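Local coordinates for protein alternansucrase (Leuconostoc mesenteroides, PDB 6HVG) that belongs to glycoside hydrolase family 70, joining a TIM-barrel enzyme domain to choline-binding-type repeats and holding a calcium ion, at residues Y398-F403 and F1271-T1276; D407-A412 and Y1259-D1264; I928-G933 and G970-H975. All blocks are in the same frame, centred on the assembly; numbering follows the deposited sequence.

Contact 1: residues Y398-F403 and F1271-T1276; sequences YDKSSF and FNIAKT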
ATOM      1  N   TYR A 398      -6.965 -28.827  35.327  1.00 64.07           N
ATOM      2  CA  TYR A 398      -6.701 -28.882  33.881  1.00 60.81           C
ATOM      3  C   TYR A 398      -7.913 -28.397  33.078  1.00 60.35           C
ATOM      4  O   TYR A 398      -8.551 -29.171  32.359  1.00 60.52           O
ATOM      5  CB  TYR A 398      -6.308 -30.302  33.461  1.00 59.84           C
ATOM      6  CG  TYR A 398      -5.343 -30.991  34.407  1.00 59.48           C
ATOM      7  CD1 TYR A 398      -4.288 -30.299  34.991  1.00 61.09           C
ATOM      8  CD2 TYR A 398      -5.462 -32.349  34.686  1.00 60.36           C
ATOM      9  CE1 TYR A 398      -3.393 -30.931  35.848  1.00 62.40           C
ATOM     10  CE2 TYR A 398      -4.564 -32.994  35.535  1.00 62.03           C
ATOM     11  CZ  TYR A 398      -3.534 -32.276  36.125  1.00 61.95           C
ATOM     12  OH  TYR A 398      -2.646 -32.878  36.989  1.00 55.41           O
ATOM     13  N   ASP A 399      -8.224 -27.107  33.199  1.00 61.61           N
ATOM     14  CA  ASP A 399      -9.430 -26.534  32.587  1.00 67.07           C
ATOM     15  C   ASP A 399      -9.389 -25.002  32.585  1.00 67.51           C
ATOM     16  O   ASP A 399      -8.416 -24.403  33.035  1.00 64.65           O
ATOM     17  CB  ASP A 399     -10.705 -27.046  33.296  1.00 71.18           C
ATOM     18  CG  ASP A 399     -10.686 -26.806  34.802  1.00 72.43           C
ATOM     19  OD1 ASP A 399      -9.997 -25.862  35.256  1.00 73.66           O
ATOM     20  OD2 ASP A 399     -11.350 -27.583  35.527  1.00 69.84           O
ATOM     21  N   LYS A 400     -10.447 -24.377  32.070  1.00 68.88           N
ATOM     22  CA  LYS A 400     -10.488 -22.929  31.906  1.00 68.82           C
ATOM     23  C   LYS A 400     -10.403 -22.150  33.222  1.00 68.52           C
ATOM     24  O   LYS A 400     -10.025 -20.978  33.206  1.00 64.44           O
ATOM     25  CB  LYS A 400     -11.739 -22.524  31.134  1.00 75.01           C
ATOM     26  CG  LYS A 400     -11.769 -23.074  29.715  1.00 79.39           C
ATOM     27  CD  LYS A 400     -12.868 -22.484  28.839  1.00 81.95           C
ATOM     28  CE  LYS A 400     -12.800 -23.083  27.436  1.00 80.60           C
ATOM     29  NZ  LYS A 400     -13.564 -22.333  26.408  1.00 78.68           N
ATOM     30  N   SER A 401     -10.722 -22.789  34.351  1.00 70.85           N
ATOM     31  CA  SER A 401     -10.578 -22.134  35.666  1.00 75.52           C
ATOM     32  C   SER A 401      -9.144 -21.739  35.943  1.00 73.58           C
ATOM     33  O   SER A 401      -8.857 -20.586  36.264  1.00 76.22           O
ATOM     34  CB  SER A 401     -11.035 -23.045  36.801  1.00 78.94           C
ATOM     35  OG  SER A 401     -12.428 -23.239  36.750  1.00 85.46           O
ATOM     36  N   SER A 402      -8.249 -22.712  35.803  1.00 71.46           N
ATOM     37  CA  SER A 402      -6.842 -22.555  36.190  1.00 67.83           C
ATOM     38  C   SER A 402      -5.915 -22.073  35.074  1.00 62.44           C
ATOM     39  O   SER A 402      -4.728 -21.879  35.323  1.00 57.58           O
ATOM     40  CB  SER A 402      -6.314 -23.877  36.754  1.00 67.82           C
ATOM     41  OG  SER A 402      -6.933 -24.154  37.982  1.00 68.13           O
ATOM     42  N   PHE A 403      -6.448 -21.881  33.864  1.00 60.58           N
ATOM     43  CA  PHE A 403      -5.636 -21.452  32.710  1.00 60.14           C
ATOM     44  C   PHE A 403      -6.284 -20.316  31.935  1.00 57.33           C
ATOM     45  O   PHE A 403      -7.403 -20.463  31.464  1.00 57.73           O
ATOM     46  CB  PHE A 403      -5.465 -22.616  31.733  1.00 60.01           C
ATOM     47  CG  PHE A 403      -4.379 -23.589  32.098  1.00 59.45           C
ATOM     48  CD1 PHE A 403      -3.064 -23.248  31.924  1.00 56.99           C
ATOM     49  CD2 PHE A 403      -4.692 -24.863  32.572  1.00 59.10           C
ATOM     50  CE1 PHE A 403      -2.074 -24.145  32.238  1.00 58.26           C
ATOM     51  CE2 PHE A 403      -3.708 -25.765  32.880  1.00 60.35           C
ATOM     52  CZ  PHE A 403      -2.394 -25.407  32.711  1.00 59.09           C
ATOM     53  N   PHE A1271      -1.509 -27.370  22.740  1.00 43.47           N
ATOM     54  CA  PHE A1271      -2.078 -27.611  24.068  1.00 47.93           C
ATOM     55  C   PHE A1271      -3.530 -27.160  24.109  1.00 49.02           C
ATOM     56  O   PHE A1271      -3.891 -26.149  23.507  1.00 52.61           O
ATOM     57  CB  PHE A1271      -1.246 -26.918  25.169  1.00 49.71           C
ATOM     58  CG  PHE A1271       0.215 -27.302  25.146  1.00 48.36           C
ATOM     59  CD1 PHE A1271       0.582 -28.623  25.346  1.00 46.84           C
ATOM     60  CD2 PHE A1271       1.198 -26.370  24.863  1.00 47.08           C
ATOM     61  CE1 PHE A1271       1.898 -29.000  25.287  1.00 48.20           C
ATOM     62  CE2 PHE A1271       2.529 -26.746  24.815  1.00 46.52           C
ATOM     63  CZ  PHE A1271       2.880 -28.054  25.024  1.00 46.86           C
ATOM     64  N   ASN A1272      -4.363 -27.918  24.811  1.00 50.63           N
ATOM     65  CA  ASN A1272      -5.767 -27.562  24.978  1.00 53.32           C
ATOM     66  C   ASN A1272      -6.354 -28.060  26.294  1.00 56.85           C
ATOM     67  O   ASN A1272      -5.961 -29.116  26.794  1.00 57.42           O
ATOM     68  CB  ASN A1272      -6.597 -28.087  23.797  1.00 55.40           C
ATOM     69  CG  ASN A1272      -7.887 -27.303  23.598  1.00 56.76           C
ATOM     70  OD1 ASN A1272      -8.898 -27.596  24.214  1.00 57.29           O
ATOM     71  ND2 ASN A1272      -7.842 -26.282  22.757  1.00 59.95           N
ATOM     72  N   ILE A1273      -7.316 -27.305  26.827  1.00 58.82           N
ATOM     73  CA  ILE A1273      -7.939 -27.611  28.130  1.00 61.98           C
ATOM     74  C   ILE A1273      -9.470 -27.441  28.155  1.00 65.42           C
ATOM     75  O   ILE A1273     -10.066 -27.378  29.221  1.00 65.08           O
ATOM     76  CB  ILE A1273      -7.361 -26.696  29.219  1.00 61.14           C
ATOM     77  CG1 ILE A1273      -7.352 -25.256  28.716  1.00 61.95           C
ATOM     78  CG2 ILE A1273      -5.963 -27.151  29.621  1.00 59.76           C
ATOM     79  CD1 ILE A1273      -7.610 -24.237  29.784  1.00 64.76           C
ATOM     80  N   ALA A1274     -10.108 -27.389  26.989  1.00 71.36           N
ATOM     81  CA  ALA A1274     -11.525 -27.021  26.906  1.00 75.00           C
ATOM     82  C   ALA A1274     -12.436 -28.115  27.444  1.00 79.48           C
ATOM     83  O   ALA A1274     -13.340 -27.846  28.240  1.00 79.84           O
ATOM     84  CB  ALA A1274     -11.901 -26.671  25.474  1.00 73.98           C
ATOM     85  N   LYS A1275     -12.186 -29.344  27.009  1.00 85.35           N
ATOM     86  CA  LYS A1275     -12.966 -30.492  27.441  1.00 95.59           C
ATOM     87  C   LYS A1275     -12.059 -31.488  28.151  1.00 98.61           C
ATOM     88  O   LYS A1275     -11.026 -31.889  27.609  1.00 97.21           O
ATOM     89  CB  LYS A1275     -13.636 -31.155  26.244  1.00101.80           C
ATOM     90  CG  LYS A1275     -14.633 -30.263  25.527  1.00105.24           C
ATOM     91  CD  LYS A1275     -15.283 -30.997  24.366  1.00112.39           C
ATOM     92  CE  LYS A1275     -15.795 -30.029  23.313  1.00118.82           C
ATOM     93  NZ  LYS A1275     -16.001 -30.707  22.001  1.00123.94           N
ATOM     94  N   THR A1276     -12.466 -31.888  29.358  1.00100.99           N
ATOM     95  CA  THR A1276     -11.688 -32.797  30.223  1.00 99.08           C
ATOM     96  C   THR A1276     -11.292 -34.149  29.580  1.00 95.97           C
ATOM     97  O   THR A1276     -10.311 -34.770  30.012  1.00 88.54           O
ATOM     98  CB  THR A1276     -12.394 -33.046  31.594  1.00100.68           C
ATOM     99  OG1 THR A1276     -13.810 -33.202  31.414  1.00 92.83           O
ATOM    100  CG2 THR A1276     -12.148 -31.879  32.558  1.00101.45           C
TER
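The carbonyl oxygen Asp399 O accepts two weak bonds inside its own loop, from Ser402 N (3.2 Å) and Phe403 N (3.3 Å), and the methyl Ile1273 CD1 of the partner segment lies against it at 3.4 Å. Asp399 O also sits in the plane of the Phe403 ring, at its edge. Ile1273 does most of the touching from its side. Its CG1 stands between the backbone N and the carbonyl carbon (chi1 47°), while CG2 lies beside the backbone N and approaches the Phe403 ring obliquely, 3.9 Å from CD2; CD1 packs on Phe403 CB. The backbones come close as well: the CA-H of Asp399 points almost straight at Ile1273 O, CA to O 3.5 Å. At the outer margin the extended Lys400 chain lays CE beside Ala1274 CB at 4.2 Å. Ala1274 is placed by an Asx turn, its N donating to Asn1272 OD1 at 3.0 Å, and the Asp399 carboxylate is taken up by the hydroxyl of Ser397. This is loop-on-loop packing, apolar at the centre. One loop runs between helix 390-393 and strand 415-416, where Ser402 bonds by its backbone to Arg417; the other joins strand 1248-1252 to strand 1291-1292, with the Phe1271 ring meeting those of Trp443 and Phe1280.

Contact 2: residues D407-A412 and Y1259-D1264; sequences DGYLTA and YYVLKD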
ATOM      1  N   ASP A 407     -10.329 -20.014  23.299  1.00 49.37           N
ATOM      2  CA  ASP A 407     -10.975 -21.244  22.769  1.00 53.77           C
ATOM      3  C   ASP A 407     -10.312 -22.528  23.218  1.00 50.71           C
ATOM      4  O   ASP A 407     -10.250 -23.502  22.463  1.00 51.76           O
ATOM      5  CB  ASP A 407     -11.091 -21.208  21.229  1.00 55.61           C
ATOM      6  CG  ASP A 407     -12.099 -20.182  20.742  1.00 58.50           C
ATOM      7  OD1 ASP A 407     -12.866 -19.652  21.578  1.00 60.40           O
ATOM      8  OD2 ASP A 407     -12.125 -19.908  19.522  1.00 62.28           O
ATOM      9  N   GLY A 408      -9.834 -22.521  24.458  1.00 51.13           N
ATOM     10  CA  GLY A 408      -9.165 -23.683  25.031  1.00 55.68           C
ATOM     11  C   GLY A 408      -7.658 -23.719  24.874  1.00 55.02           C
ATOM     12  O   GLY A 408      -6.964 -24.357  25.658  1.00 60.63           O
ATOM     13  N   TYR A 409      -7.147 -23.054  23.850  1.00 54.95           N
ATOM     14  CA  TYR A 409      -5.725 -23.068  23.581  1.00 52.97           C
ATOM     15  C   TYR A 409      -4.991 -22.113  24.509  1.00 52.29           C
ATOM     16  O   TYR A 409      -5.620 -21.233  25.101  1.00 51.44           O
ATOM     17  CB  TYR A 409      -5.479 -22.673  22.147  1.00 50.28           C
ATOM     18  CG  TYR A 409      -5.993 -23.679  21.179  1.00 48.33           C
ATOM     19  CD1 TYR A 409      -5.219 -24.752  20.785  1.00 47.49           C
ATOM     20  CD2 TYR A 409      -7.267 -23.581  20.675  1.00 50.70           C
ATOM     21  CE1 TYR A 409      -5.695 -25.692  19.903  1.00 47.31           C
ATOM     22  CE2 TYR A 409      -7.752 -24.516  19.778  1.00 49.71           C
ATOM     23  CZ  TYR A 409      -6.957 -25.567  19.398  1.00 48.00           C
ATOM     24  OH  TYR A 409      -7.425 -26.496  18.501  1.00 48.42           O
ATOM     25  N   LEU A 410      -3.676 -22.312  24.641  1.00 47.49           N
ATOM     26  CA  LEU A 410      -2.850 -21.478  25.488  1.00 48.29           C
ATOM     27  C   LEU A 410      -2.001 -20.550  24.647  1.00 46.12           C
ATOM     28  O   LEU A 410      -1.736 -20.841  23.504  1.00 50.18           O
ATOM     29  CB  LEU A 410      -1.920 -22.334  26.348  1.00 51.32           C
ATOM     30  CG  LEU A 410      -2.519 -23.497  27.130  1.00 52.56           C
ATOM     31  CD1 LEU A 410      -1.434 -24.140  27.956  1.00 52.89           C
ATOM     32  CD2 LEU A 410      -3.664 -23.053  28.019  1.00 54.13           C
ATOM     33  N   THR A 411      -1.558 -19.446  25.236  1.00 44.60           N
ATOM     34  CA  THR A 411      -0.738 -18.471  24.546  1.00 45.08           C
ATOM     35  C   THR A 411       0.547 -18.205  25.323  1.00 44.70           C
ATOM     36  O   THR A 411       0.645 -18.542  26.472  1.00 44.06           O
ATOM     37  CB  THR A 411      -1.527 -17.130  24.294  1.00 45.20           C
ATOM     38  OG1 THR A 411      -1.927 -16.519  25.526  1.00 42.40           O
ATOM     39  CG2 THR A 411      -2.784 -17.378  23.472  1.00 44.46           C
ATOM     40  N   ALA A 412       1.517 -17.572  24.686  1.00 45.15           N
ATOM     41  CA  ALA A 412       2.798 -17.274  25.332  1.00 49.93           C
ATOM     42  C   ALA A 412       2.640 -16.459  26.640  1.00 52.95           C
ATOM     43  O   ALA A 412       3.379 -16.664  27.609  1.00 56.73           O
ATOM     44  CB  ALA A 412       3.714 -16.533  24.360  1.00 49.67           C
ATOM     45  N   TYR A1259       3.701 -18.816  16.263  1.00 49.40           N
ATOM     46  CA  TYR A1259       3.472 -19.805  17.341  1.00 47.08           C
ATOM     47  C   TYR A1259       3.210 -19.145  18.688  1.00 48.46           C
ATOM     48  O   TYR A1259       3.751 -19.553  19.701  1.00 52.27           O
ATOM     49  CB  TYR A1259       4.641 -20.790  17.412  1.00 44.52           C
ATOM     50  CG  TYR A1259       4.824 -21.548  16.119  1.00 43.83           C
ATOM     51  CD1 TYR A1259       3.926 -22.538  15.759  1.00 43.51           C
ATOM     52  CD2 TYR A1259       5.882 -21.260  15.245  1.00 42.26           C
ATOM     53  CE1 TYR A1259       4.066 -23.228  14.571  1.00 43.92           C
ATOM     54  CE2 TYR A1259       6.037 -21.952  14.050  1.00 43.00           C
ATOM     55  CZ  TYR A1259       5.124 -22.935  13.720  1.00 44.49           C
ATOM     56  OH  TYR A1259       5.254 -23.629  12.530  1.00 44.79           O
ATOM     57  N   TYR A1260       2.377 -18.109  18.682  1.00 50.35           N
ATOM     58  CA  TYR A1260       1.856 -17.492  19.900  1.00 49.02           C
ATOM     59  C   TYR A1260       0.850 -18.445  20.553  1.00 48.99           C
ATOM     60  O   TYR A1260       0.682 -18.420  21.766  1.00 47.06           O
ATOM     61  CB  TYR A1260       1.195 -16.161  19.537  1.00 49.41           C
ATOM     62  CG  TYR A1260       0.600 -15.370  20.676  1.00 50.34           C
ATOM     63  CD1 TYR A1260       1.407 -14.801  21.634  1.00 53.03           C
ATOM     64  CD2 TYR A1260      -0.767 -15.156  20.763  1.00 49.58           C
ATOM     65  CE1 TYR A1260       0.870 -14.064  22.655  1.00 55.30           C
ATOM     66  CE2 TYR A1260      -1.318 -14.423  21.790  1.00 51.01           C
ATOM     67  CZ  TYR A1260      -0.502 -13.884  22.732  1.00 53.62           C
ATOM     68  OH  TYR A1260      -1.049 -13.151  23.768  1.00 56.21           O
ATOM     69  N   VAL A1261       0.185 -19.263  19.734  1.00 47.68           N
ATOM     70  CA  VAL A1261      -0.633 -20.367  20.223  1.00 49.46           C
ATOM     71  C   VAL A1261       0.307 -21.539  20.477  1.00 51.94           C
ATOM     72  O   VAL A1261       0.972 -22.009  19.559  1.00 56.91           O
ATOM     73  CB  VAL A1261      -1.693 -20.804  19.204  1.00 50.04           C
ATOM     74  CG1 VAL A1261      -2.534 -21.955  19.760  1.00 49.97           C
ATOM     75  CG2 VAL A1261      -2.601 -19.642  18.815  1.00 49.10           C
ATOM     76  N   LEU A1262       0.365 -22.005  21.724  1.00 50.07           N
ATOM     77  CA  LEU A1262       1.441 -22.888  22.170  1.00 46.71           C
ATOM     78  C   LEU A1262       1.286 -24.333  21.745  1.00 46.67           C
ATOM     79  O   LEU A1262       0.194 -24.885  21.734  1.00 48.30           O
ATOM     80  CB  LEU A1262       1.583 -22.818  23.678  1.00 46.65           C
ATOM     81  CG  LEU A1262       1.966 -21.435  24.194  1.00 46.56           C
ATOM     82  CD1 LEU A1262       1.896 -21.356  25.709  1.00 48.55           C
ATOM     83  CD2 LEU A1262       3.353 -21.091  23.708  1.00 45.89           C
ATOM     84  N   LYS A1263       2.432 -24.925  21.426  1.00 47.87           N
ATOM     85  CA  LYS A1263       2.527 -26.174  20.699  1.00 48.27           C
ATOM     86  C   LYS A1263       3.714 -26.969  21.216  1.00 46.50           C
ATOM     87  O   LYS A1263       4.685 -26.391  21.691  1.00 50.58           O
ATOM     88  CB  LYS A1263       2.711 -25.807  19.232  1.00 51.57           C
ATOM     89  CG  LYS A1263       2.723 -26.913  18.189  1.00 53.71           C
ATOM     90  CD  LYS A1263       3.574 -26.463  17.008  1.00 54.17           C
ATOM     91  CE  LYS A1263       3.395 -27.246  15.722  1.00 54.00           C
ATOM     92  NZ  LYS A1263       4.463 -26.859  14.755  1.00 53.84           N
ATOM     93  N   ASP A1264       3.606 -28.292  21.161  1.00 43.26           N
ATOM     94  CA  ASP A1264       4.698 -29.180  21.492  1.00 41.44           C
ATOM     95  C   ASP A1264       5.425 -29.539  20.210  1.00 39.84           C
ATOM     96  O   ASP A1264       4.786 -30.001  19.260  1.00 36.67           O
ATOM     97  CB  ASP A1264       4.151 -30.442  22.130  1.00 43.11           C
ATOM     98  CG  ASP A1264       5.186 -31.531  22.220  1.00 46.70           C
ATOM     99  OD1 ASP A1264       6.238 -31.300  22.849  1.00 48.53           O
ATOM    100  OD2 ASP A1264       4.964 -32.607  21.643  1.00 51.05           O
TER
HETATM  101  O   HOH W   1      -2.144 -24.353  22.849  1.00 42.17           O
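The Tyr1260 ring carries Thr411 CB over one face, 3.6 Å above the plane and shifted toward the rim, a CH-pi contact; Ala412 N lies over this face too. Tyr409 turns a ring edge to a water lying in its plane, and Val1261 CG1 comes at the same ring obliquely, 4.0 Å from Tyr409 CD1, and also touches Tyr409 CB. Tyr1260 has CG anti to its backbone N (chi1 -180°), beside the carbonyl carbon. Beyond the ring, Asp413 OD2 bonds the Tyr1260 hydroxyl and OD1 that of Thr411, which would help keep the two side chains in place. The backbones meet in a single beta bridge, Thr411 with Val1261: Leu1262 N gives a bond to Leu410 O at 3.0 Å, and Ala412 N a weak one to Tyr1260 O at 3.2 Å. The water continues the link, accepting from Leu410 N (3.1 Å) and donating to Leu1262 O (2.6 Å). Leu1262 CD1 packs on Leu410 CB at 4.0 Å. All seven touching residues are buried. Tyr409, Thr411 and Val1261 rest on strand 1190-1197, an outermost strand of a six-stranded antiparallel sheet, Tyr409 also reaches strand 1166-1175, and Ala412 touches Trp515.

Contact 3: residues I928-G933 and G970-H975; sequences ITLHMG and GDLIFH
With CG anti to the carbonyl carbon in both His931 (chi1 -56°) and Asp971 (chi1 -48°), imidazole and carboxylate come together on one face of a two-stranded ribbon. His931 CD2 lies 3.3 Å from Asp971 OD1, the two planes 80° apart, while His931 NE2 stays 4.1 Å from Asp971 OD2, too far for direct contact; if the histidine were protonated, the carboxylate could favour that charge. Thr929 shares this face: its CG2 packs on Asp971 CB and lies over one face of the His931 ring, toward its rim, and its OG1 lies beside Ile973 CD1 at 3.8 Å. The backbones pair antiparallel, with reciprocal N-H to O bonds in the Ile928-Phe974 and Leu930-Leu972 pairs. Past them His931 centres an inverse gamma turn, and Met932 N reaches Gly970 O only weakly, at 3.2 Å. Ile928, Leu930, Leu972 and Phe974 form the other face, where Leu930 CD1 meets Phe974 CE1 at 4.2 Å. Met932 flanks it, CG on Leu972 CG at 4.1 Å. Ile928 O sits at the Phe974 ring edge. Leu930 and Phe974 reach strand 910-915, Leu930 also strand 881-885, and Trp1007 stands edge-to-face with Phe974. Such packing of a small antiparallel sheet on a larger one is consistent with the beta-sandwich domain C of family 70 enzymes.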
ATOM      1  N   ILE A 928      -8.258  30.131 -34.582  1.00 80.61           N
ATOM      2  CA  ILE A 928      -8.839  29.002 -33.855  1.00 75.89           C
ATOM      3  C   ILE A 928     -10.355  29.125 -33.799  1.00 73.43           C
ATOM      4  O   ILE A 928     -10.889  30.170 -33.456  1.00 69.53           O
ATOM      5  CB  ILE A 928      -8.211  28.868 -32.458  1.00 72.89           C
ATOM      6  CG1 ILE A 928      -6.831  28.241 -32.608  1.00 70.45           C
ATOM      7  CG2 ILE A 928      -9.061  27.997 -31.547  1.00 70.98           C
ATOM      8  CD1 ILE A 928      -6.047  28.216 -31.328  1.00 70.48           C
ATOM      9  N   THR A 929     -11.040  28.035 -34.139  1.00 71.36           N
ATOM     10  CA  THR A 929     -12.484  28.079 -34.360  1.00 68.87           C
ATOM     11  C   THR A 929     -13.322  27.139 -33.487  1.00 64.83           C
ATOM     12  O   THR A 929     -12.996  25.969 -33.289  1.00 68.13           O
ATOM     13  CB  THR A 929     -12.822  27.767 -35.825  1.00 68.16           C
ATOM     14  OG1 THR A 929     -12.029  28.591 -36.680  1.00 67.81           O
ATOM     15  CG2 THR A 929     -14.271  28.048 -36.083  1.00 70.74           C
ATOM     16  N   LEU A 930     -14.417  27.691 -32.986  1.00 62.59           N
ATOM     17  CA  LEU A 930     -15.465  26.937 -32.314  1.00 61.75           C
ATOM     18  C   LEU A 930     -16.667  26.798 -33.235  1.00 59.91           C
ATOM     19  O   LEU A 930     -17.356  27.760 -33.495  1.00 60.82           O
ATOM     20  CB  LEU A 930     -15.920  27.667 -31.057  1.00 61.71           C
ATOM     21  CG  LEU A 930     -15.091  27.546 -29.776  1.00 61.59           C
ATOM     22  CD1 LEU A 930     -15.681  28.440 -28.706  1.00 61.64           C
ATOM     23  CD2 LEU A 930     -15.020  26.113 -29.283  1.00 63.50           C
ATOM     24  N   HIS A 931     -16.936  25.594 -33.715  1.00 61.26           N
ATOM     25  CA  HIS A 931     -18.097  25.381 -34.570  1.00 62.22           C
ATOM     26  C   HIS A 931     -19.355  25.227 -33.691  1.00 59.92           C
ATOM     27  O   HIS A 931     -19.798  24.117 -33.372  1.00 55.87           O
ATOM     28  CB  HIS A 931     -17.894  24.165 -35.499  1.00 64.30           C
ATOM     29  CG  HIS A 931     -16.668  24.249 -36.347  1.00 62.00           C
ATOM     30  ND1 HIS A 931     -15.454  23.732 -35.949  1.00 60.96           N
ATOM     31  CD2 HIS A 931     -16.468  24.802 -37.563  1.00 62.84           C
ATOM     32  CE1 HIS A 931     -14.555  23.964 -36.885  1.00 63.52           C
ATOM     33  NE2 HIS A 931     -15.147  24.613 -37.875  1.00 65.67           N
ATOM     34  N   MET A 932     -19.924  26.369 -33.326  1.00 57.66           N
ATOM     35  CA  MET A 932     -21.126  26.435 -32.502  1.00 56.45           C
ATOM     36  C   MET A 932     -22.354  25.856 -33.198  1.00 54.78           C
ATOM     37  O   MET A 932     -23.360  25.614 -32.550  1.00 51.11           O
ATOM     38  CB  MET A 932     -21.432  27.888 -32.145  1.00 59.19           C
ATOM     39  CG  MET A 932     -20.405  28.551 -31.239  1.00 59.77           C
ATOM     40  SD  MET A 932     -20.414  27.855 -29.578  1.00 58.72           S
ATOM     41  CE  MET A 932     -18.970  26.877 -29.650  1.00 59.89           C
ATOM     42  N   GLY A 933     -22.291  25.726 -34.521  1.00 54.80           N
ATOM     43  CA  GLY A 933     -23.283  24.984 -35.274  1.00 54.37           C
ATOM     44  C   GLY A 933     -24.204  25.833 -36.115  1.00 53.65           C
ATOM     45  O   GLY A 933     -24.438  26.988 -35.827  1.00 54.95           O
ATOM     46  N   GLY A 970     -21.909  29.771 -38.536  1.00 66.86           N
ATOM     47  CA  GLY A 970     -22.063  29.509 -37.109  1.00 63.82           C
ATOM     48  C   GLY A 970     -20.751  29.317 -36.376  1.00 65.11           C
ATOM     49  O   GLY A 970     -20.728  28.743 -35.306  1.00 59.62           O
ATOM     50  N   ASP A 971     -19.643  29.772 -36.950  1.00 69.83           N
ATOM     51  CA  ASP A 971     -18.344  29.620 -36.302  1.00 73.62           C
ATOM     52  C   ASP A 971     -17.911  30.910 -35.603  1.00 73.55           C
ATOM     53  O   ASP A 971     -18.038  32.007 -36.151  1.00 72.97           O
ATOM     54  CB  ASP A 971     -17.276  29.179 -37.325  1.00 77.39           C
ATOM     55  CG  ASP A 971     -17.727  28.017 -38.177  1.00 81.45           C
ATOM     56  OD1 ASP A 971     -18.638  27.281 -37.737  1.00 89.56           O
ATOM     57  OD2 ASP A 971     -17.189  27.827 -39.284  1.00 83.28           O
ATOM     58  N   LEU A 972     -17.383  30.749 -34.391  1.00 71.81           N
ATOM     59  CA  LEU A 972     -16.732  31.841 -33.680  1.00 74.10           C
ATOM     60  C   LEU A 972     -15.264  31.778 -34.036  1.00 76.49           C
ATOM     61  O   LEU A 972     -14.604  30.798 -33.681  1.00 76.57           O
ATOM     62  CB  LEU A 972     -16.839  31.663 -32.178  1.00 73.75           C
ATOM     63  CG  LEU A 972     -18.171  31.936 -31.497  1.00 73.64           C
ATOM     64  CD1 LEU A 972     -17.990  31.710 -30.008  1.00 71.74           C
ATOM     65  CD2 LEU A 972     -18.643  33.351 -31.776  1.00 74.39           C
ATOM     66  N   ILE A 973     -14.737  32.801 -34.719  1.00 74.11           N
ATOM     67  CA  ILE A 973     -13.330  32.767 -35.142  1.00 71.63           C
ATOM     68  C   ILE A 973     -12.451  33.531 -34.142  1.00 70.51           C
ATOM     69  O   ILE A 973     -12.796  34.624 -33.706  1.00 67.50           O
ATOM     70  CB  ILE A 973     -13.114  33.331 -36.562  1.00 71.95           C
ATOM     71  CG1 ILE A 973     -14.240  32.905 -37.525  1.00 71.86           C
ATOM     72  CG2 ILE A 973     -11.744  32.896 -37.083  1.00 73.28           C
ATOM     73  CD1 ILE A 973     -14.156  31.481 -38.006  1.00 74.17           C
ATOM     74  N   PHE A 974     -11.312  32.945 -33.790  1.00 71.99           N
ATOM     75  CA  PHE A 974     -10.386  33.556 -32.845  1.00 75.39           C
ATOM     76  C   PHE A 974      -8.999  33.663 -33.464  1.00 77.86           C
ATOM     77  O   PHE A 974      -8.578  32.782 -34.214  1.00 78.92           O
ATOM     78  CB  PHE A 974     -10.279  32.727 -31.564  1.00 74.27           C
ATOM     79  CG  PHE A 974     -11.534  32.699 -30.737  1.00 73.41           C
ATOM     80  CD1 PHE A 974     -12.543  31.800 -31.025  1.00 72.72           C
ATOM     81  CD2 PHE A 974     -11.696  33.569 -29.661  1.00 73.23           C
ATOM     82  CE1 PHE A 974     -13.694  31.763 -30.252  1.00 72.86           C
ATOM     83  CE2 PHE A 974     -12.845  33.540 -28.879  1.00 72.55           C
ATOM     84  CZ  PHE A 974     -13.845  32.638 -29.173  1.00 73.98           C
ATOM     85  N   HIS A 975      -8.297  34.739 -33.124  1.00 81.86           N
ATOM     86  CA  HIS A 975      -6.968  35.029 -33.669  1.00 89.21           C
ATOM     87  C   HIS A 975      -5.964  35.144 -32.526  1.00 85.88           C
ATOM     88  O   HIS A 975      -6.351  35.135 -31.351  1.00 80.30           O
ATOM     89  CB  HIS A 975      -6.997  36.337 -34.480  1.00 94.18           C
ATOM     90  CG  HIS A 975      -8.036  36.360 -35.559  1.00 97.52           C
ATOM     91  ND1 HIS A 975      -7.787  35.918 -36.840  1.00 98.37           N
ATOM     92  CD2 HIS A 975      -9.330  36.762 -35.546  1.00 98.89           C
ATOM     93  CE1 HIS A 975      -8.882  36.042 -37.569  1.00 98.23           C
ATOM     94  NE2 HIS A 975      -9.833  36.551 -36.808  1.00 99.24           N
TER

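Overall arrangement
Coming from the N terminus, the chain passes 398-403 and 407-412, builds part of the barrel with Glu575, Asp581 and Asn625 of the calcium site, and reaches contact 3, which closes a two-stranded sheet in the far-end domain over 36 intervening residues. The rest of the barrel follows, with Asp1159, before 1259-1264 closes contact 2 and 1271-1276 contact 1. The loops nest without crossing: contact 3 within contact 2, contact 2 within contact 1. Contacts 1 and 2, centres 12 Å apart, join the loop before strand 415-416 to that after strand 1248-1252, and touch through probable backbone bonds. Contact 3 lies 86 Å from contact 1, centre to centre. This out-and-back course fits the U-shaped chain path of family 70 enzymes.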